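PDB 3NI7: bacterial regulatory proteins, TetR family from Nitrosomonas europaea, which probably binds DNA through a predicted helix-turn-helix motif, as a transcriptional regulator of the TetR family. Local coordinates for residues 150-162 with 174-186. Numbering follows the deposited sequence.
Sequences STLTTIYLMTFFF and TRQFLKRHLTMAA
Phe162 and Phe177 lay their rings face to face, centroids 4.7 Å apart and planes only 8° off parallel. Both have CG anti to the backbone N, which sends each ring out from its own helix until the two overlap. Thr174 N sits at the Phe162 edge, in the ring plane; that amide is hydrogen-bonded to Asp166. On Phe177, His181 CE1 rests over one face, while Thr159 OG1 meets the ring edge at CE1.

Apolar packing fills the rest. Ile155 is a knob in the hole formed by Leu178, His181, Leu182 and Ala185, its CD1 lying 4.0 Å from Ala185 CB. Thr159 CG2 meets both Thr174 CG2 and Leu178 CD1.

Two polar groups turn back on their own helices: Thr159 OG1 donates to Ile155 O (2.7 Å), and His181 ND1 to Phe177 O (2.9 Å), nearly straight at 169°. A valine in place of Thr159 would probably leave Ile155 O without its hydroxyl donor.

Antiparallel helices 149-164 and 172-187 belong to the C-terminal region, which in TetR regulators usually serves ligand binding and dimerisation; Leu157 packs on Leu157 of the second subunit. Aromatic and aliphatic contact therefore joins the pair, the Thr159 hydroxyl and His181 ND1 each bonding one turn back.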
loop_
_atom_site.group_PDB
_atom_site.type_symbol
_atom_site.label_atom_id
_atom_site.label_comp_id
_atom_site.label_asym_id
_atom_site.label_seq_id
_atom_site.Cartn_x
_atom_site.Cartn_y
_atom_site.Cartn_z
ATOM N N SER A 150 -4.684 3.522 11.047
ATOM C CA SER A 150 -3.601 3.540 10.034
ATOM C C SER A 150 -2.601 2.388 10.152
ATOM O O SER A 150 -2.068 1.899 9.161
ATOM C CB SER A 150 -2.846 4.850 10.035
ATOM O OG SER A 150 -2.815 5.367 11.334
ATOM N N THR A 151 -2.344 1.946 11.362
ATOM C CA THR A 151 -1.349 0.920 11.534
ATOM C C THR A 151 -1.940 -0.291 10.889
ATOM O O THR A 151 -1.400 -0.865 9.915
ATOM C CB THR A 151 -1.058 0.657 13.011
ATOM O OG1 THR A 151 -0.451 1.821 13.583
ATOM C CG2 THR A 151 -0.157 -0.514 13.172
ATOM N N LEU A 152 -3.088 -0.667 11.410
ATOM C CA LEU A 152 -3.788 -1.814 10.841
ATOM C C LEU A 152 -4.011 -1.672 9.322
ATOM O O LEU A 152 -3.924 -2.638 8.599
ATOM C CB LEU A 152 -5.131 -1.951 11.502
ATOM C CG LEU A 152 -5.957 -3.092 10.990
ATOM C CD1 LEU A 152 -5.144 -4.351 10.917
ATOM C CD2 LEU A 152 -7.122 -3.176 11.949
ATOM N N THR A 153 -4.267 -0.479 8.839
ATOM C CA THR A 153 -4.429 -0.348 7.404
ATOM C C THR A 153 -3.114 -0.627 6.741
ATOM O O THR A 153 -3.049 -1.394 5.771
ATOM C CB THR A 153 -4.919 1.063 6.938
ATOM O OG1 THR A 153 -6.228 1.308 7.464
ATOM C CG2 THR A 153 -5.008 1.103 5.440
ATOM N N THR A 154 -2.066 0.008 7.260
ATOM C CA THR A 154 -0.781 -0.088 6.625
ATOM C C THR A 154 -0.370 -1.522 6.631
ATOM O O THR A 154 0.257 -1.988 5.704
ATOM C CB THR A 154 0.226 0.744 7.328
ATOM O OG1 THR A 154 -0.170 2.126 7.198
ATOM C CG2 THR A 154 1.612 0.527 6.714
ATOM N N ILE A 155 -0.767 -2.244 7.664
ATOM C CA ILE A 155 -0.407 -3.660 7.742
ATOM C C ILE A 155 -1.204 -4.479 6.759
ATOM O O ILE A 155 -0.685 -5.394 6.098
ATOM C CB ILE A 155 -0.556 -4.255 9.179
ATOM C CG1 ILE A 155 0.498 -3.636 10.146
ATOM C CG2 ILE A 155 -0.346 -5.760 9.144
ATOM C CD1 ILE A 155 0.155 -3.722 11.672
ATOM N N TYR A 156 -2.479 -4.170 6.656
ATOM C CA TYR A 156 -3.335 -4.984 5.790
ATOM C C TYR A 156 -2.939 -4.776 4.336
ATOM O O TYR A 156 -2.679 -5.708 3.613
ATOM C CB TYR A 156 -4.753 -4.714 6.098
ATOM C CG TYR A 156 -5.732 -5.176 5.108
ATOM C CD1 TYR A 156 -6.273 -6.462 5.137
ATOM C CD2 TYR A 156 -6.228 -4.273 4.172
ATOM C CE1 TYR A 156 -7.253 -6.853 4.191
ATOM C CE2 TYR A 156 -7.175 -4.644 3.235
ATOM C CZ TYR A 156 -7.685 -5.913 3.250
ATOM O OH TYR A 156 -8.645 -6.131 2.289
ATOM N N LEU A 157 -2.712 -3.547 3.969
ATOM C CA LEU A 157 -2.105 -3.287 2.683
ATOM C C LEU A 157 -0.807 -4.046 2.441
ATOM O O LEU A 157 -0.670 -4.742 1.453
ATOM C CB LEU A 157 -1.845 -1.790 2.525
ATOM C CG LEU A 157 -3.144 -1.043 2.248
ATOM C CD1 LEU A 157 -2.884 0.359 1.827
ATOM C CD2 LEU A 157 -3.832 -1.731 1.177
HETATM N N MSE A 158 0.164 -3.893 3.330
HETATM C CA MSE A 158 1.494 -4.459 3.072
HETATM C C MSE A 158 1.454 -5.965 2.963
HETATM O O MSE A 158 2.019 -6.557 2.035
HETATM C CB MSE A 158 2.439 -4.129 4.176
HETATM C CG MSE A 158 3.353 -2.972 3.935
HETATM SE SE MSE A 158 4.662 -3.094 5.501
HETATM C CE MSE A 158 5.977 -1.716 4.898
ATOM N N THR A 159 0.753 -6.585 3.898
ATOM C CA THR A 159 0.647 -8.021 3.882
ATOM C C THR A 159 0.089 -8.465 2.546
ATOM O O THR A 159 0.561 -9.438 1.958
ATOM C CB THR A 159 -0.280 -8.493 4.946
ATOM O OG1 THR A 159 0.159 -7.959 6.181
ATOM C CG2 THR A 159 -0.272 -9.993 5.043
ATOM N N PHE A 160 -0.933 -7.734 2.085
ATOM C CA PHE A 160 -1.633 -8.053 0.847
ATOM C C PHE A 160 -0.698 -8.088 -0.334
ATOM O O PHE A 160 -0.616 -9.090 -1.051
ATOM C CB PHE A 160 -2.712 -7.026 0.603
ATOM C CG PHE A 160 -3.572 -7.332 -0.571
ATOM C CD1 PHE A 160 -4.026 -8.620 -0.795
ATOM C CD2 PHE A 160 -3.929 -6.348 -1.449
ATOM C CE1 PHE A 160 -4.786 -8.915 -1.860
ATOM C CE2 PHE A 160 -4.691 -6.647 -2.489
ATOM C CZ PHE A 160 -5.118 -7.941 -2.701
ATOM N N PHE A 161 0.023 -6.989 -0.505
ATOM C CA PHE A 161 0.979 -6.895 -1.584
ATOM C C PHE A 161 2.106 -7.904 -1.463
ATOM O O PHE A 161 2.492 -8.503 -2.479
ATOM C CB PHE A 161 1.459 -5.461 -1.753
ATOM C CG PHE A 161 0.507 -4.651 -2.627
ATOM C CD1 PHE A 161 0.718 -4.551 -4.005
ATOM C CD2 PHE A 161 -0.656 -4.064 -2.080
ATOM C CE1 PHE A 161 -0.179 -3.833 -4.810
ATOM C CE2 PHE A 161 -1.546 -3.341 -2.869
ATOM C CZ PHE A 161 -1.313 -3.226 -4.234
ATOM N N PHE A 162 2.573 -8.148 -0.232
ATOM C CA PHE A 162 3.569 -9.201 0.034
ATOM C C PHE A 162 3.020 -10.601 -0.308
ATOM O O PHE A 162 3.717 -11.422 -0.879
ATOM C CB PHE A 162 4.002 -9.135 1.513
ATOM C CG PHE A 162 4.938 -10.221 1.939
ATOM C CD1 PHE A 162 6.305 -10.008 1.937
ATOM C CD2 PHE A 162 4.454 -11.469 2.356
ATOM C CE1 PHE A 162 7.204 -11.044 2.350
ATOM C CE2 PHE A 162 5.337 -12.517 2.756
ATOM C CZ PHE A 162 6.710 -12.292 2.753
ATOM N N THR A 174 3.593 -15.322 4.317
ATOM C CA THR A 174 2.598 -14.303 4.631
ATOM C C THR A 174 2.012 -14.462 6.029
ATOM O O THR A 174 1.906 -13.517 6.749
ATOM C CB THR A 174 1.384 -14.345 3.627
ATOM O OG1 THR A 174 1.826 -14.134 2.265
ATOM C CG2 THR A 174 0.361 -13.304 4.000
ATOM N N ARG A 175 1.615 -15.664 6.401
ATOM C CA ARG A 175 1.005 -15.927 7.709
ATOM C C ARG A 175 1.918 -15.439 8.798
ATOM O O ARG A 175 1.494 -14.687 9.682
ATOM C CB ARG A 175 0.730 -17.426 7.919
ATOM C CG ARG A 175 0.088 -18.134 6.654
ATOM C CD ARG A 175 -0.395 -19.551 6.939
ATOM N NE ARG A 175 -1.568 -19.504 7.802
ATOM C CZ ARG A 175 -2.821 -19.550 7.357
ATOM N NH1 ARG A 175 -3.098 -19.670 6.035
ATOM N NH2 ARG A 175 -3.815 -19.476 8.238
ATOM N N GLN A 176 3.177 -15.844 8.732
ATOM C CA GLN A 176 4.175 -15.384 9.710
ATOM C C GLN A 176 4.381 -13.884 9.655
ATOM O O GLN A 176 4.393 -13.234 10.696
ATOM C CB GLN A 176 5.495 -16.069 9.477
ATOM C CG GLN A 176 6.383 -16.073 10.724
ATOM C CD GLN A 176 7.628 -16.856 10.524
ATOM O OE1 GLN A 176 8.453 -16.878 11.379
ATOM N NE2 GLN A 176 7.753 -17.518 9.368
ATOM N N PHE A 177 4.493 -13.338 8.446
ATOM C CA PHE A 177 4.675 -11.887 8.252
ATOM C C PHE A 177 3.577 -11.096 8.935
ATOM O O PHE A 177 3.847 -10.148 9.653
ATOM C CB PHE A 177 4.742 -11.546 6.765
ATOM C CG PHE A 177 4.685 -10.088 6.475
ATOM C CD1 PHE A 177 3.454 -9.433 6.336
ATOM C CD2 PHE A 177 5.844 -9.368 6.279
ATOM C CE1 PHE A 177 3.409 -8.066 6.044
ATOM C CE2 PHE A 177 5.802 -8.001 5.977
ATOM C CZ PHE A 177 4.597 -7.351 5.860
ATOM N N LEU A 178 2.342 -11.508 8.717
ATOM C CA LEU A 178 1.189 -10.845 9.306
ATOM C C LEU A 178 1.167 -10.969 10.804
ATOM O O LEU A 178 0.852 -10.032 11.520
ATOM C CB LEU A 178 -0.090 -11.478 8.779
ATOM C CG LEU A 178 -1.397 -10.823 9.247
ATOM C CD1 LEU A 178 -1.520 -9.550 8.527
ATOM C CD2 LEU A 178 -2.608 -11.713 9.056
ATOM N N LYS A 179 1.466 -12.170 11.265
ATOM C CA LYS A 179 1.502 -12.444 12.692
ATOM C C LYS A 179 2.488 -11.529 13.400
ATOM O O LYS A 179 2.227 -10.975 14.459
ATOM C CB LYS A 179 1.887 -13.900 12.960
ATOM C CG LYS A 179 1.666 -14.308 14.455
ATOM C CD LYS A 179 0.185 -13.919 14.868
ATOM N N ARG A 180 3.640 -11.369 12.811
ATOM C CA ARG A 180 4.627 -10.563 13.459
ATOM C C ARG A 180 4.257 -9.121 13.529
ATOM O O ARG A 180 4.274 -8.530 14.597
ATOM C CB ARG A 180 5.958 -10.737 12.763
ATOM C CG ARG A 180 6.634 -11.940 13.264
ATOM C CD ARG A 180 7.632 -12.502 12.306
ATOM N NE ARG A 180 8.116 -13.768 12.870
ATOM C CZ ARG A 180 9.311 -14.305 12.683
ATOM N NH1 ARG A 180 10.161 -13.731 11.914
ATOM N NH2 ARG A 180 9.688 -15.423 13.283
ATOM N N HIS A 181 3.876 -8.548 12.414
ATOM C CA HIS A 181 3.571 -7.131 12.423
ATOM C C HIS A 181 2.390 -6.824 13.335
ATOM O O HIS A 181 2.348 -5.774 13.982
ATOM C CB HIS A 181 3.338 -6.624 11.014
ATOM C CG HIS A 181 4.590 -6.527 10.215
ATOM N ND1 HIS A 181 5.183 -7.620 9.621
ATOM C CD2 HIS A 181 5.392 -5.472 9.946
ATOM C CE1 HIS A 181 6.292 -7.240 9.006
ATOM N NE2 HIS A 181 6.452 -5.943 9.199
ATOM N N LEU A 182 1.422 -7.729 13.383
ATOM C CA LEU A 182 0.259 -7.510 14.227
ATOM C C LEU A 182 0.633 -7.577 15.644
ATOM O O LEU A 182 0.153 -6.784 16.430
ATOM C CB LEU A 182 -0.849 -8.525 13.974
ATOM C CG LEU A 182 -1.764 -8.355 12.759
ATOM C CD1 LEU A 182 -2.811 -9.505 12.787
ATOM C CD2 LEU A 182 -2.414 -6.996 12.748
ATOM N N THR A 183 1.516 -8.525 15.963
ATOM C CA THR A 183 2.044 -8.665 17.310
ATOM C C THR A 183 2.948 -7.540 17.761
ATOM O O THR A 183 2.710 -6.975 18.820
ATOM C CB THR A 183 2.780 -9.945 17.455
ATOM O OG1 THR A 183 2.030 -10.976 16.831
ATOM C CG2 THR A 183 2.915 -10.287 18.907
HETATM N N MSE A 184 3.977 -7.236 16.971
HETATM C CA MSE A 184 4.914 -6.158 17.309
HETATM C C MSE A 184 4.103 -4.898 17.571
HETATM O O MSE A 184 4.209 -4.290 18.633
HETATM C CB MSE A 184 5.964 -5.929 16.199
HETATM C CG MSE A 184 7.324 -6.647 16.434
HETATM SE SE MSE A 184 8.511 -6.944 14.845
HETATM C CE MSE A 184 7.084 -6.936 13.496
ATOM N N ALA A 185 3.261 -4.553 16.608
ATOM C CA ALA A 185 2.377 -3.367 16.667
ATOM C C ALA A 185 1.467 -3.284 17.916
ATOM O O ALA A 185 1.337 -2.201 18.504
ATOM C CB ALA A 185 1.518 -3.329 15.428
ATOM N N ALA A 186 0.838 -4.405 18.287
ATOM C CA ALA A 186 0.066 -4.518 19.514
ATOM C C ALA A 186 0.960 -4.122 20.713
ATOM O O ALA A 186 0.723 -3.120 21.388
ATOM C CB ALA A 186 -0.447 -5.922 19.679
#